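Local coordinates for protein UDP-N-acetylmuramate--L-alanine ligase (Thermotoga maritima, PDB 1J6U) that catalyses the ATP-dependent joining of L-alanine to UDP-N-acetylmuramate, an early step in making the peptidoglycan of the bacterial cell wall, at residues T221-E226 against D233-V238; Y243-R248 against P274-V279. One frame throughout, in Å; residues are numbered along the deposited sequence.

Contact 1: residues T221-E226 against D233-V238; sequences TFAEDE and DVTFGV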
ATOM      1  N   THR A 221      13.321   0.264  13.407  1.00 35.13           N
ATOM      2  CA  THR A 221      12.400   1.259  13.820  1.00 34.20           C
ATOM      3  C   THR A 221      12.790   2.668  13.399  1.00 42.62           C
ATOM      4  O   THR A 221      13.977   2.964  13.174  1.00 37.25           O
ATOM      5  CB  THR A 221      12.273   1.111  15.333  1.00 38.08           C
ATOM      6  OG1 THR A 221      10.900   0.983  15.668  1.00 47.11           O
ATOM      7  CG2 THR A 221      12.936   2.247  16.064  1.00 28.10           C
ATOM      8  N   PHE A 222      11.766   3.518  13.290  1.00 37.98           N
ATOM      9  CA  PHE A 222      11.907   4.913  12.898  1.00 43.51           C
ATOM     10  C   PHE A 222      12.350   5.732  14.119  1.00 47.01           C
ATOM     11  O   PHE A 222      11.591   5.951  15.076  1.00 40.70           O
ATOM     12  CB  PHE A 222      10.572   5.426  12.319  1.00 40.11           C
ATOM     13  CG  PHE A 222      10.620   6.845  11.858  1.00 39.23           C
ATOM     14  CD1 PHE A 222      11.760   7.351  11.238  1.00 40.76           C
ATOM     15  CD2 PHE A 222       9.524   7.684  12.038  1.00 48.76           C
ATOM     16  CE1 PHE A 222      11.815   8.674  10.809  1.00 53.88           C
ATOM     17  CE2 PHE A 222       9.561   9.010  11.614  1.00 44.92           C
ATOM     18  CZ  PHE A 222      10.712   9.507  10.999  1.00 50.39           C
ATOM     19  N   ALA A 223      13.604   6.167  14.068  1.00 46.06           N
ATOM     20  CA  ALA A 223      14.214   6.909  15.157  1.00 52.93           C
ATOM     21  C   ALA A 223      13.430   8.131  15.573  1.00 54.05           C
ATOM     22  O   ALA A 223      13.581   8.615  16.691  1.00 49.86           O
ATOM     23  CB  ALA A 223      15.647   7.295  14.792  1.00 47.97           C
ATOM     24  N   GLU A 224      12.574   8.625  14.687  1.00 57.60           N
ATOM     25  CA  GLU A 224      11.820   9.808  15.023  1.00 53.50           C
ATOM     26  C   GLU A 224      10.377   9.528  15.379  1.00 49.22           C
ATOM     27  O   GLU A 224       9.631  10.439  15.650  1.00 48.42           O
ATOM     28  CB  GLU A 224      11.938  10.833  13.896  1.00 58.47           C
ATOM     29  CG  GLU A 224      13.152  11.775  14.064  1.00 76.78           C
ATOM     30  CD  GLU A 224      14.053  11.871  12.807  1.00 94.90           C
ATOM     31  OE1 GLU A 224      13.576  11.546  11.693  1.00100.95           O
ATOM     32  OE2 GLU A 224      15.236  12.287  12.930  1.00 90.22           O
ATOM     33  N   ASP A 225       9.999   8.259  15.430  1.00 50.04           N
ATOM     34  CA  ASP A 225       8.630   7.883  15.781  1.00 48.76           C
ATOM     35  C   ASP A 225       8.487   7.920  17.294  1.00 54.70           C
ATOM     36  O   ASP A 225       8.982   7.038  17.987  1.00 54.10           O
ATOM     37  CB  ASP A 225       8.335   6.478  15.257  1.00 48.03           C
ATOM     38  CG  ASP A 225       6.903   6.052  15.476  1.00 57.60           C
ATOM     39  OD1 ASP A 225       6.637   5.440  16.525  1.00 62.44           O
ATOM     40  OD2 ASP A 225       6.043   6.320  14.599  1.00 65.40           O
ATOM     41  N   GLU A 226       7.808   8.940  17.812  1.00 64.28           N
ATOM     42  CA  GLU A 226       7.652   9.074  19.264  1.00 61.96           C
ATOM     43  C   GLU A 226       7.287   7.776  19.950  1.00 58.64           C
ATOM     44  O   GLU A 226       7.993   7.325  20.843  1.00 65.58           O
ATOM     45  CB  GLU A 226       6.610  10.156  19.629  1.00 60.31           C
ATOM     46  N   ASP A 233      16.014  -2.350  17.360  1.00 38.72           N
ATOM     47  CA  ASP A 233      17.343  -2.831  17.624  1.00 35.22           C
ATOM     48  C   ASP A 233      18.235  -1.907  16.803  1.00 34.74           C
ATOM     49  O   ASP A 233      19.363  -1.655  17.165  1.00 45.56           O
ATOM     50  CB  ASP A 233      17.423  -4.277  17.197  1.00 44.12           C
ATOM     51  CG  ASP A 233      16.547  -5.169  18.061  1.00 50.88           C
ATOM     52  OD1 ASP A 233      15.782  -6.001  17.511  1.00 58.22           O
ATOM     53  OD2 ASP A 233      16.629  -5.025  19.310  1.00 73.93           O
ATOM     54  N   VAL A 234      17.717  -1.422  15.673  1.00 41.12           N
ATOM     55  CA  VAL A 234      18.404  -0.431  14.831  1.00 35.41           C
ATOM     56  C   VAL A 234      17.335   0.558  14.349  1.00 42.44           C
ATOM     57  O   VAL A 234      16.143   0.217  14.229  1.00 33.20           O
ATOM     58  CB  VAL A 234      19.144  -1.019  13.590  1.00 39.58           C
ATOM     59  CG1 VAL A 234      20.145  -2.038  14.035  1.00 57.00           C
ATOM     60  CG2 VAL A 234      18.167  -1.619  12.610  1.00 56.50           C
ATOM     61  N   THR A 235      17.768   1.787  14.093  1.00 36.31           N
ATOM     62  CA  THR A 235      16.871   2.835  13.640  1.00 39.58           C
ATOM     63  C   THR A 235      17.340   3.586  12.389  1.00 36.71           C
ATOM     64  O   THR A 235      18.506   3.493  11.961  1.00 32.33           O
ATOM     65  CB  THR A 235      16.636   3.870  14.744  1.00 39.29           C
ATOM     66  OG1 THR A 235      17.871   4.530  15.037  1.00 42.83           O
ATOM     67  CG2 THR A 235      16.121   3.205  15.979  1.00 30.27           C
ATOM     68  N   PHE A 236      16.390   4.312  11.801  1.00 34.41           N
ATOM     69  CA  PHE A 236      16.633   5.120  10.607  1.00 38.18           C
ATOM     70  C   PHE A 236      15.811   6.378  10.867  1.00 40.22           C
ATOM     71  O   PHE A 236      14.758   6.349  11.510  1.00 32.58           O
ATOM     72  CB  PHE A 236      16.164   4.408   9.305  1.00 33.65           C
ATOM     73  CG  PHE A 236      14.688   4.110   9.274  1.00 33.13           C
ATOM     74  CD1 PHE A 236      13.783   5.042   8.751  1.00 36.56           C
ATOM     75  CD2 PHE A 236      14.191   2.975   9.885  1.00 26.30           C
ATOM     76  CE1 PHE A 236      12.392   4.851   8.856  1.00 29.15           C
ATOM     77  CE2 PHE A 236      12.805   2.765  10.006  1.00 40.82           C
ATOM     78  CZ  PHE A 236      11.892   3.707   9.495  1.00 27.61           C
ATOM     79  N   GLY A 237      16.324   7.480  10.362  1.00 38.08           N
ATOM     80  CA  GLY A 237      15.693   8.752  10.549  1.00 34.48           C
ATOM     81  C   GLY A 237      16.412   9.702   9.635  1.00 39.31           C
ATOM     82  O   GLY A 237      17.261   9.312   8.823  1.00 36.69           O
ATOM     83  N   VAL A 238      16.067  10.966   9.751  1.00 45.79           N
ATOM     84  CA  VAL A 238      16.679  11.928   8.886  1.00 42.64           C
ATOM     85  C   VAL A 238      17.881  12.505   9.584  1.00 45.73           C
ATOM     86  O   VAL A 238      19.007  12.438   9.074  1.00 46.60           O
ATOM     87  CB  VAL A 238      15.697  13.048   8.543  1.00 35.93           C
ATOM     88  CG1 VAL A 238      16.350  14.003   7.604  1.00 34.37           C
ATOM     89  CG2 VAL A 238      14.449  12.462   7.902  1.00 34.14           C
TER

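Contact 2: residues Y243-R248 against P274-V279; sequences YTLEMR and PGFHNV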
ATOM      1  N   TYR A 243      20.774   4.764  11.000  1.00 39.98           N
ATOM      2  CA  TYR A 243      20.998   5.133   9.615  1.00 40.84           C
ATOM      3  C   TYR A 243      20.362   6.479   9.496  1.00 42.95           C
ATOM      4  O   TYR A 243      19.230   6.696   9.939  1.00 39.82           O
ATOM      5  CB  TYR A 243      20.366   4.129   8.682  1.00 35.23           C
ATOM      6  CG  TYR A 243      21.037   2.805   8.857  1.00 35.26           C
ATOM      7  CD1 TYR A 243      20.608   1.911   9.831  1.00 26.85           C
ATOM      8  CD2 TYR A 243      22.154   2.482   8.101  1.00 31.95           C
ATOM      9  CE1 TYR A 243      21.287   0.747  10.038  1.00 36.32           C
ATOM     10  CE2 TYR A 243      22.829   1.326   8.292  1.00 33.99           C
ATOM     11  CZ  TYR A 243      22.401   0.460   9.266  1.00 30.01           C
ATOM     12  OH  TYR A 243      23.107  -0.694   9.491  1.00 35.99           O
ATOM     13  N   THR A 244      21.120   7.378   8.886  1.00 41.15           N
ATOM     14  CA  THR A 244      20.744   8.771   8.764  1.00 40.14           C
ATOM     15  C   THR A 244      20.942   9.349   7.343  1.00 33.98           C
ATOM     16  O   THR A 244      21.664   8.775   6.513  1.00 40.78           O
ATOM     17  CB  THR A 244      21.557   9.500   9.880  1.00 36.18           C
ATOM     18  OG1 THR A 244      20.674   9.784  10.968  1.00 44.37           O
ATOM     19  CG2 THR A 244      22.283  10.727   9.394  1.00 51.17           C
ATOM     20  N   LEU A 245      20.281  10.463   7.061  1.00 43.23           N
ATOM     21  CA  LEU A 245      20.394  11.115   5.750  1.00 46.33           C
ATOM     22  C   LEU A 245      21.300  12.316   5.813  1.00 49.40           C
ATOM     23  O   LEU A 245      21.043  13.262   6.558  1.00 49.64           O
ATOM     24  CB  LEU A 245      19.037  11.595   5.270  1.00 45.86           C
ATOM     25  CG  LEU A 245      18.090  10.469   4.948  1.00 52.29           C
ATOM     26  CD1 LEU A 245      16.803  11.050   4.415  1.00 56.87           C
ATOM     27  CD2 LEU A 245      18.739   9.576   3.905  1.00 46.74           C
ATOM     28  N   GLU A 246      22.367  12.301   5.038  1.00 42.52           N
ATOM     29  CA  GLU A 246      23.227  13.442   5.079  1.00 49.06           C
ATOM     30  C   GLU A 246      22.793  14.443   4.007  1.00 52.63           C
ATOM     31  O   GLU A 246      22.825  15.641   4.227  1.00 56.72           O
ATOM     32  CB  GLU A 246      24.671  13.019   4.867  1.00 52.78           C
ATOM     33  CG  GLU A 246      25.546  14.187   4.478  1.00 67.71           C
ATOM     34  CD  GLU A 246      26.962  13.773   4.204  1.00 79.40           C
ATOM     35  OE1 GLU A 246      27.157  12.605   3.796  1.00 84.13           O
ATOM     36  OE2 GLU A 246      27.872  14.617   4.383  1.00 80.58           O
HETATM   37  N   MSE A 247      22.387  13.944   2.850  1.00 49.15           N
HETATM   38  CA  MSE A 247      21.956  14.788   1.740  1.00 56.44           C
HETATM   39  C   MSE A 247      21.008  14.028   0.859  1.00 52.70           C
HETATM   40  O   MSE A 247      21.103  12.807   0.720  1.00 56.03           O
HETATM   41  CB  MSE A 247      23.103  15.182   0.844  1.00 64.53           C
HETATM   42  CG  MSE A 247      24.207  15.920   1.491  1.00 89.94           C
HETATM   43 SE   MSE A 247      25.538  15.787   0.161  1.00120.97          SE
HETATM   44  CE  MSE A 247      26.503  14.265   0.828  1.00105.90           C
ATOM     45  N   ARG A 248      20.110  14.772   0.238  1.00 49.52           N
ATOM     46  CA  ARG A 248      19.120  14.186  -0.641  1.00 45.44           C
ATOM     47  C   ARG A 248      18.944  15.117  -1.784  1.00 41.85           C
ATOM     48  O   ARG A 248      18.904  16.321  -1.608  1.00 37.82           O
ATOM     49  CB  ARG A 248      17.777  14.029   0.049  1.00 35.04           C
ATOM     50  CG  ARG A 248      16.727  13.473  -0.879  1.00 43.61           C
ATOM     51  CD  ARG A 248      15.363  13.472  -0.223  1.00 39.27           C
ATOM     52  NE  ARG A 248      14.369  13.072  -1.195  1.00 44.55           N
ATOM     53  CZ  ARG A 248      13.438  13.878  -1.692  1.00 42.21           C
ATOM     54  NH1 ARG A 248      13.342  15.152  -1.309  1.00 26.91           N
ATOM     55  NH2 ARG A 248      12.611  13.400  -2.595  1.00 24.70           N
ATOM     56  N   PRO A 274      10.100   8.200  -6.692  1.00 36.18           N
ATOM     57  CA  PRO A 274      10.337   9.493  -6.029  1.00 28.58           C
ATOM     58  C   PRO A 274       9.690   9.676  -4.676  1.00 28.74           C
ATOM     59  O   PRO A 274       9.033   8.789  -4.177  1.00 36.47           O
ATOM     60  CB  PRO A 274       9.782  10.498  -7.042  1.00 25.72           C
ATOM     61  CG  PRO A 274       8.524   9.799  -7.483  1.00 21.78           C
ATOM     62  CD  PRO A 274       8.990   8.304  -7.658  1.00 35.81           C
ATOM     63  N   GLY A 275       9.875  10.863  -4.113  1.00 27.48           N
ATOM     64  CA  GLY A 275       9.323  11.194  -2.823  1.00 27.33           C
ATOM     65  C   GLY A 275      10.293  10.965  -1.667  1.00 42.41           C
ATOM     66  O   GLY A 275      11.003   9.944  -1.556  1.00 30.67           O
ATOM     67  N   PHE A 276      10.329  11.955  -0.798  1.00 34.95           N
ATOM     68  CA  PHE A 276      11.147  11.909   0.384  1.00 41.67           C
ATOM     69  C   PHE A 276      10.820  10.662   1.217  1.00 42.17           C
ATOM     70  O   PHE A 276      11.706   9.937   1.675  1.00 43.41           O
ATOM     71  CB  PHE A 276      10.873  13.137   1.227  1.00 39.13           C
ATOM     72  CG  PHE A 276      11.732  13.219   2.418  1.00 53.39           C
ATOM     73  CD1 PHE A 276      13.069  13.587   2.293  1.00 54.34           C
ATOM     74  CD2 PHE A 276      11.237  12.859   3.669  1.00 51.28           C
ATOM     75  CE1 PHE A 276      13.903  13.594   3.393  1.00 53.82           C
ATOM     76  CE2 PHE A 276      12.070  12.861   4.779  1.00 36.21           C
ATOM     77  CZ  PHE A 276      13.404  13.227   4.640  1.00 54.83           C
ATOM     78  N   HIS A 277       9.537  10.400   1.398  1.00 38.25           N
ATOM     79  CA  HIS A 277       9.152   9.259   2.194  1.00 36.82           C
ATOM     80  C   HIS A 277       9.619   7.938   1.638  1.00 34.40           C
ATOM     81  O   HIS A 277       9.854   6.988   2.391  1.00 34.81           O
ATOM     82  CB  HIS A 277       7.639   9.284   2.477  1.00 37.19           C
ATOM     83  CG  HIS A 277       7.234  10.443   3.347  1.00 53.78           C
ATOM     84  ND1 HIS A 277       6.072  10.461   4.084  1.00 56.36           N
ATOM     85  CD2 HIS A 277       7.874  11.605   3.633  1.00 65.72           C
ATOM     86  CE1 HIS A 277       6.018  11.577   4.792  1.00 63.67           C
ATOM     87  NE2 HIS A 277       7.099  12.289   4.537  1.00 61.61           N
ATOM     88  N   ASN A 278       9.794   7.854   0.331  1.00 30.46           N
ATOM     89  CA  ASN A 278      10.303   6.610  -0.194  1.00 32.97           C
ATOM     90  C   ASN A 278      11.784   6.420   0.211  1.00 31.10           C
ATOM     91  O   ASN A 278      12.271   5.287   0.275  1.00 31.79           O
ATOM     92  CB  ASN A 278      10.147   6.561  -1.709  1.00 26.89           C
ATOM     93  CG  ASN A 278       8.802   6.026  -2.121  1.00 37.82           C
ATOM     94  OD1 ASN A 278       8.247   5.141  -1.483  1.00 34.70           O
ATOM     95  ND2 ASN A 278       8.275   6.556  -3.204  1.00 23.43           N
ATOM     96  N   VAL A 279      12.490   7.526   0.464  1.00 27.27           N
ATOM     97  CA  VAL A 279      13.872   7.448   0.901  1.00 31.44           C
ATOM     98  C   VAL A 279      13.848   6.841   2.305  1.00 32.95           C
ATOM     99  O   VAL A 279      14.605   5.943   2.603  1.00 38.73           O
ATOM    100  CB  VAL A 279      14.518   8.831   0.934  1.00 35.62           C
ATOM    101  CG1 VAL A 279      15.884   8.726   1.548  1.00 38.74           C
ATOM    102  CG2 VAL A 279      14.659   9.367  -0.500  1.00 34.05           C
TER

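Contact 1: residues T221-E226 against D233-V238
F222 and F236 carry this contact, though their rings barely overlap: the planes are only 24° from parallel, but slid so far apart that the centroids lie 5.4 Å from each other. What sits over the F236 ring is the backbone of its neighbour, with F222 CA 3.9 Å from the ring centroid in a CH-pi contact. F236 CG stands between its own backbone N and carbonyl carbon (chi1 61°), a turn that carries the ring back under F222. The F222 ring instead offers an edge, with CD1 3.2 Å from F236 O, and the backbone N of E224 lies above one of its faces. Cutting F236 back to alanine would probably open a gap under F222 CA and CB and leave L283 and A284 of helix 276-291 without the ring they pack on. Where the type I turn F222-D225 begins, A223 N donates to F236 O at 2.8 Å, tilted 33° from the carbonyl plane. Farther on, the E224 side chain, bent at chi2, brings OE1 to V238 N at 3.2 Å, the N-H arriving on the syn side of the carboxylate, while OE2 takes K240 N. On the opposite face of the sheet T221 and T235 lie side by side, their CG2 methyls a tight 3.3 Å apart; T221 OG1 bonds T228 O, and T235 OG1 accepts from T242 N. With T221 N on V234 O and F236 N on T221 O, this is a parallel strand pair, 218-222 beside 234-236, the last strand of the Mur ligase ATP-binding domain's central sheet before strand 243-250.

Contact 2: residues Y243-R248 against P274-V279
The carbonyl oxygen of G275, whose peptide lies against the guanidinium of R248, is gripped by three N-H groups: the Q255 side-chain amide and, weakly, the backbone N atoms of N278 and V279. Q255 also clips the two segments together, since its OE1 accepts from R248 NH2. R248 reaches across extended from CG to NE, and its guanidinium lies with one face against the start of helix 276-291, F276 CA standing 3.5 Å above the plane. NH2 comes to 3.2 Å from F276 N, but both are donors and do not bond. A positive charge at this helix end would probably be offset by the NH1 salt bridge to E346. The phenyl group of F276, its CG turned opposite the backbone N (chi1 -176°), runs out beside the arginine chain, its plane 88° from the guanidinium. R248 CD therefore meets the ring edge, 3.4 Å from F276 CD1. V279 CG2 approaches the guanidinium at its edge, 3.8 Å from NE. Next to the arginine, L245 forks over V279, both its CD1 and CD2 lying 3.8 Å from V279 CG1, while CD1 reaches F276 CE1 at 4.0 Å. At the backbone angles of G275 a CB would jam against P274 O. The chain turns a corner at E246, yet L245 and R248, from before and after it, meet the same first helical turn. Here the first strand of the small antiparallel sheet in the Mur ligase central domain closes over that turn, and E346 ties this corner to the C-terminal domain.

Overall arrangement
Contacts 1 and 2 follow one another along the chain in the Mur ligase central domain, their centres about 13 Å apart, and they touch. Y243 bridges them through two probable hydrogen bonds, its backbone N to T235 O at 2.8 Å and its backbone O from G237 N at 3.0 Å, so strand 243-250 takes off beside strand 234-236. V238 CG2 then packs on F276 CZ at 3.5 Å. Helix 276-291 serves both, beneath F236 in one and L245 in the other. The predicted ATP site is near: the F222 side chain lies about 8 Å from that of D123, and G275 about 10 Å from the T127 side chain.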